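Long-range contacts in interferon alpha/beta receptor 1 (Mus musculus, PDB 3WCY), which pairs with IFNAR2 to form the cell-surface receptor for type I interferons, whose binding activates JAK-STAT signalling: residues S318-V323 against E358-N363; F341-S346 against P366-C371. One frame throughout, in Å; residues are numbered along the deposited sequence.

Both contacts lie in the fourth and last fibronectin type III domain of the extracellular part of the receptor. Interaction 1 joins strands 321-326 and 358-361 of the three-stranded sheet; interaction 2 joins strands 337-343 and 369-376, the two central strands of the four-stranded sheet. Their centres are about 13 Å apart. Along the chain the segments alternate, 318-323, 341-346, 358-363 and then 366-371, so the polypeptide passes back and forth between the sheets of the sandwich. The contacts meet where CD2 of Leu-361 packs on CE2 of Phe-341 at 3.6 Å, which makes them parts of one hydrophobic interior holding the sheets together.

Interaction 1. Residues S318-V323 against E358-N363; sequences SDTLLV and EFTLKN
Leu-321 and Leu-361 bring their branches together through different first torsions: CG of Leu-321 is anti to its backbone N (chi1 -164°), whereas CG of Leu-361 is anti to its carbonyl carbon (chi1 -67°). The two side chains lie side by side and point the same way, with Leu-321 CD2 3.8 Å from Leu-361 CD1. That same CD1 of Leu-361 also meets Val-323 CG2 at 3.8 Å, so one methyl packs against two neighbours on the facing strand. Phe-359 adds its CB beside that of Val-323, while its side chain packs on Tyr-337 and Ile-339 of strand 337-343.

The backbones run antiparallel, their short axes at 157°. Leu-321 and Leu-361 form one hydrogen-bonded pair, with Leu-321 N 2.7 Å from Leu-361 O, and Val-323 and Phe-359 form the next, with Val-323 N 2.7 Å from Phe-359 O; each pair is closed by a return bond. In fibronectin type III nomenclature these are strands B and E, and the face carrying Leu-321, Val-323, Phe-359 and Leu-361 turns inward to the opposing sheet, where Ile-339 and Phe-341 receive it.

The other face is more polar and less buried. Here Leu-322, in the non-hydrogen-bonded pair with Thr-360, crosses Glu-358, placing CD2 3.8 Å from Glu-358 CG, and its CG lies 3.8 Å from Thr-360 OG1. An alanine in place of Leu-322 would probably leave the aliphatic part of Glu-358 without this apolar neighbour and freer to turn. Farther along, Thr-320 CB rests 3.8 Å from Thr-360 CG2, and Thr-320 CG2 lies 3.7 Å from CB of Lys-362, whose side chain runs alongside in the same direction.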
# COMPACT_ATOMS: atom_id res chain seq x y z
N SER A 318 20.21 8.88 40.97
CA SER A 318 21.41 9.70 40.98
C SER A 318 21.95 9.68 39.57
O SER A 318 22.46 8.67 39.09
CB SER A 318 22.45 9.13 41.95
OG SER A 318 23.17 8.06 41.36
N ASP A 319 21.71 10.77 38.85
CA ASP A 319 22.04 10.86 37.43
C ASP A 319 20.87 10.49 36.51
O ASP A 319 20.05 11.33 36.15
CB ASP A 319 23.26 9.99 37.11
CG ASP A 319 23.92 10.38 35.80
OD1 ASP A 319 23.92 11.58 35.47
OD2 ASP A 319 24.45 9.48 35.12
N THR A 320 20.82 9.21 36.12
CA THR A 320 19.86 8.68 35.16
C THR A 320 18.44 8.73 35.69
O THR A 320 18.22 8.52 36.89
CB THR A 320 20.24 7.23 34.76
OG1 THR A 320 20.42 6.44 35.94
CG2 THR A 320 21.48 7.16 33.89
N LEU A 321 17.47 9.02 34.81
CA LEU A 321 16.06 9.05 35.17
C LEU A 321 15.38 7.90 34.41
O LEU A 321 15.09 8.03 33.21
CB LEU A 321 15.43 10.41 34.84
CG LEU A 321 14.09 10.70 35.51
CD1 LEU A 321 14.11 12.05 36.19
CD2 LEU A 321 12.96 10.62 34.51
N LEU A 322 15.20 6.76 35.09
CA LEU A 322 14.58 5.57 34.51
C LEU A 322 13.07 5.74 34.35
O LEU A 322 12.39 6.17 35.28
CB LEU A 322 14.90 4.33 35.36
CG LEU A 322 15.28 3.06 34.60
CD1 LEU A 322 16.11 2.14 35.47
CD2 LEU A 322 14.05 2.33 34.06
N VAL A 323 12.57 5.41 33.16
CA VAL A 323 11.15 5.51 32.78
C VAL A 323 10.63 4.13 32.36
O VAL A 323 11.27 3.47 31.53
CB VAL A 323 10.95 6.60 31.67
CG1 VAL A 323 9.49 6.67 31.23
CG2 VAL A 323 11.43 7.97 32.13
N GLU A 358 11.86 -0.27 29.23
CA GLU A 358 12.83 0.36 30.12
C GLU A 358 13.64 1.46 29.40
O GLU A 358 14.70 1.18 28.82
CB GLU A 358 13.74 -0.69 30.76
CG GLU A 358 13.47 -0.91 32.23
CD GLU A 358 14.51 -1.76 32.92
OE1 GLU A 358 14.34 -3.00 32.94
OE2 GLU A 358 15.52 -1.20 33.40
N PHE A 359 13.12 2.70 29.44
CA PHE A 359 13.74 3.90 28.88
C PHE A 359 14.61 4.49 29.98
O PHE A 359 14.19 4.54 31.14
CB PHE A 359 12.68 4.93 28.47
CG PHE A 359 11.97 4.67 27.17
CD1 PHE A 359 12.30 5.38 26.02
CD2 PHE A 359 10.94 3.74 27.09
CE1 PHE A 359 11.62 5.15 24.81
CE2 PHE A 359 10.27 3.50 25.88
CZ PHE A 359 10.62 4.20 24.75
N THR A 360 15.82 4.93 29.64
CA THR A 360 16.74 5.51 30.62
C THR A 360 17.14 6.91 30.18
O THR A 360 17.94 7.07 29.25
CB THR A 360 17.90 4.53 30.92
OG1 THR A 360 17.35 3.32 31.46
CG2 THR A 360 18.92 5.10 31.89
N LEU A 361 16.54 7.94 30.81
CA LEU A 361 16.86 9.33 30.49
C LEU A 361 18.16 9.71 31.16
O LEU A 361 18.20 9.95 32.37
CB LEU A 361 15.72 10.30 30.87
CG LEU A 361 14.42 10.17 30.07
CD1 LEU A 361 13.32 10.99 30.70
CD2 LEU A 361 14.62 10.60 28.65
N LYS A 362 19.24 9.67 30.38
CA LYS A 362 20.58 9.98 30.86
C LYS A 362 21.09 11.36 30.44
O LYS A 362 20.62 11.91 29.44
CB LYS A 362 21.59 8.85 30.57
CG LYS A 362 21.70 8.41 29.10
CD LYS A 362 22.27 6.98 28.95
CE LYS A 362 23.76 6.84 29.23
NZ LYS A 362 24.05 6.54 30.66
N ASN A 363 22.01 11.92 31.25
CA ASN A 363 22.65 13.22 31.09
C ASN A 363 21.66 14.40 31.16
O ASN A 363 21.66 15.28 30.30
CB ASN A 363 23.58 13.27 29.86
CG ASN A 363 24.60 12.16 29.82
OD1 ASN A 363 25.48 12.05 30.69
ND2 ASN A 363 24.52 11.33 28.80

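Interaction 2. Residues F341-S346 against P366-C371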
# COMPACT_ATOMS: atom_id res chain seq x y z
N PHE A 341 9.44 13.62 26.34
CA PHE A 341 9.93 14.30 27.54
C PHE A 341 10.31 15.76 27.33
O PHE A 341 10.81 16.13 26.26
CB PHE A 341 11.04 13.50 28.23
CG PHE A 341 12.37 13.42 27.51
CD1 PHE A 341 13.46 14.15 27.95
CD2 PHE A 341 12.53 12.58 26.42
CE1 PHE A 341 14.69 14.08 27.28
CE2 PHE A 341 13.76 12.51 25.75
CZ PHE A 341 14.83 13.26 26.19
N TRP A 342 10.07 16.59 28.35
CA TRP A 342 10.40 18.02 28.35
C TRP A 342 10.72 18.53 29.76
O TRP A 342 10.89 17.72 30.67
CB TRP A 342 9.31 18.85 27.64
CG TRP A 342 8.00 18.97 28.37
CD1 TRP A 342 7.60 20.01 29.16
CD2 TRP A 342 6.89 18.08 28.29
NE1 TRP A 342 6.31 19.79 29.61
CE2 TRP A 342 5.85 18.62 29.08
CE3 TRP A 342 6.67 16.85 27.64
CZ2 TRP A 342 4.62 17.97 29.25
CZ3 TRP A 342 5.44 16.22 27.79
CH2 TRP A 342 4.44 16.78 28.60
N GLU A 343 10.83 19.86 29.94
CA GLU A 343 11.12 20.52 31.21
C GLU A 343 9.97 21.48 31.57
O GLU A 343 9.41 22.12 30.68
CB GLU A 343 12.45 21.28 31.11
CG GLU A 343 13.04 21.71 32.45
CD GLU A 343 14.28 22.58 32.35
OE1 GLU A 343 14.39 23.36 31.37
OE2 GLU A 343 15.11 22.51 33.28
N ASN A 344 9.66 21.61 32.87
CA ASN A 344 8.58 22.48 33.35
C ASN A 344 8.84 24.01 33.18
O ASN A 344 8.12 24.82 33.77
CB ASN A 344 8.21 22.12 34.79
CG ASN A 344 6.73 22.21 35.04
OD1 ASN A 344 6.20 23.27 35.39
ND2 ASN A 344 6.02 21.11 34.84
N THR A 345 9.85 24.38 32.36
CA THR A 345 10.22 25.77 32.08
C THR A 345 10.37 26.00 30.57
O THR A 345 10.21 27.13 30.11
CB THR A 345 11.49 26.18 32.85
OG1 THR A 345 12.55 25.28 32.50
CG2 THR A 345 11.29 26.22 34.37
N SER A 346 10.69 24.94 29.82
CA SER A 346 10.84 24.99 28.36
C SER A 346 9.52 24.66 27.67
O SER A 346 8.64 24.03 28.27
CB SER A 346 11.94 24.04 27.90
OG SER A 346 11.51 22.68 27.88
N PRO A 366 20.86 18.34 36.90
CA PRO A 366 20.33 17.95 38.22
C PRO A 366 19.44 19.02 38.85
O PRO A 366 19.46 20.17 38.41
CB PRO A 366 21.58 17.67 39.06
CG PRO A 366 22.75 17.80 38.12
CD PRO A 366 22.29 18.67 37.00
N LEU A 367 18.65 18.62 39.88
CA LEU A 367 17.73 19.47 40.65
C LEU A 367 16.73 20.26 39.77
O LEU A 367 16.40 21.41 40.09
CB LEU A 367 18.50 20.39 41.63
CG LEU A 367 19.42 19.71 42.65
CD1 LEU A 367 20.65 20.56 42.92
CD2 LEU A 367 18.68 19.39 43.93
N THR A 368 16.27 19.65 38.66
CA THR A 368 15.33 20.25 37.71
C THR A 368 14.15 19.31 37.42
O THR A 368 14.34 18.09 37.35
CB THR A 368 16.05 20.76 36.43
OG1 THR A 368 16.84 19.71 35.87
CG2 THR A 368 16.92 22.00 36.68
N VAL A 369 12.94 19.88 37.27
CA VAL A 369 11.71 19.12 37.03
C VAL A 369 11.53 18.78 35.56
O VAL A 369 11.50 19.68 34.71
CB VAL A 369 10.46 19.84 37.63
CG1 VAL A 369 9.20 18.99 37.45
CG2 VAL A 369 10.66 20.19 39.10
N TYR A 370 11.39 17.47 35.26
CA TYR A 370 11.19 16.94 33.91
C TYR A 370 9.83 16.25 33.79
O TYR A 370 9.48 15.43 34.64
CB TYR A 370 12.32 15.98 33.51
CG TYR A 370 13.63 16.68 33.19
CD1 TYR A 370 13.85 17.22 31.92
CD2 TYR A 370 14.65 16.77 34.13
CE1 TYR A 370 15.05 17.86 31.62
CE2 TYR A 370 15.86 17.40 33.83
CZ TYR A 370 16.06 17.94 32.57
OH TYR A 370 17.25 18.56 32.26
N CYS A 371 9.08 16.58 32.73
CA CYS A 371 7.76 16.01 32.46
C CYS A 371 7.82 14.97 31.35
O CYS A 371 8.18 15.30 30.22
CB CYS A 371 6.75 17.11 32.15
SG CYS A 371 5.49 17.33 33.42
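Trp-342 and Cys-371 pair between the two central strands of the four-stranded sheet, C and F of the fibronectin type III sandwich, which run antiparallel. Their backbones form a hydrogen-bonded pair: Trp-342 N reaches Cys-371 O at 3.0 Å, and Cys-371 N returns to Trp-342 O at 3.0 Å. One further bond continues the pairing where strand C gives way to the turn, from Asn-344 N to Val-369 O at 3.2 Å, and it is nearly straight. A CA-H...O contact from Phe-341 CA to Cys-371 O supplements them.

The aromatic contacts involve both sides of the sheet. CG of Trp-342 sits between its own backbone N and carbonyl carbon (chi1 71°), and the indole lies over Cys-371, whose CB makes a CH-pi contact 3.8 Å from the centroid of the five-membered ring. The CB is over the face but offset toward the rim, closest to CE2; the sulfur is farther off and oblique to the six-membered ring. Cys-371 is in turn tied by its disulfide to Cys-393 on the adjoining strand 392-395, so the indole packs beside a covalent cross-link, and Lys-349 adds a cation-pi interaction to the same tryptophan. On the other face of the sheet, the Tyr-370 ring turns its edge to Trp-342 O, which lies near the ring plane, while its OH is hydrogen-bonded to the backbone N of Gln-365.

A few looser approaches involve polar side-chain atoms. Asn-344, a predicted N-glycosylation site that carries no glycan here, puts ND2 4.1 Å from Cys-371 SG. The extended side chain of Glu-343 passes Val-369 O with CG at 3.4 Å and crosses Thr-368 obliquely, with OE2 3.7 Å from Thr-368 CB.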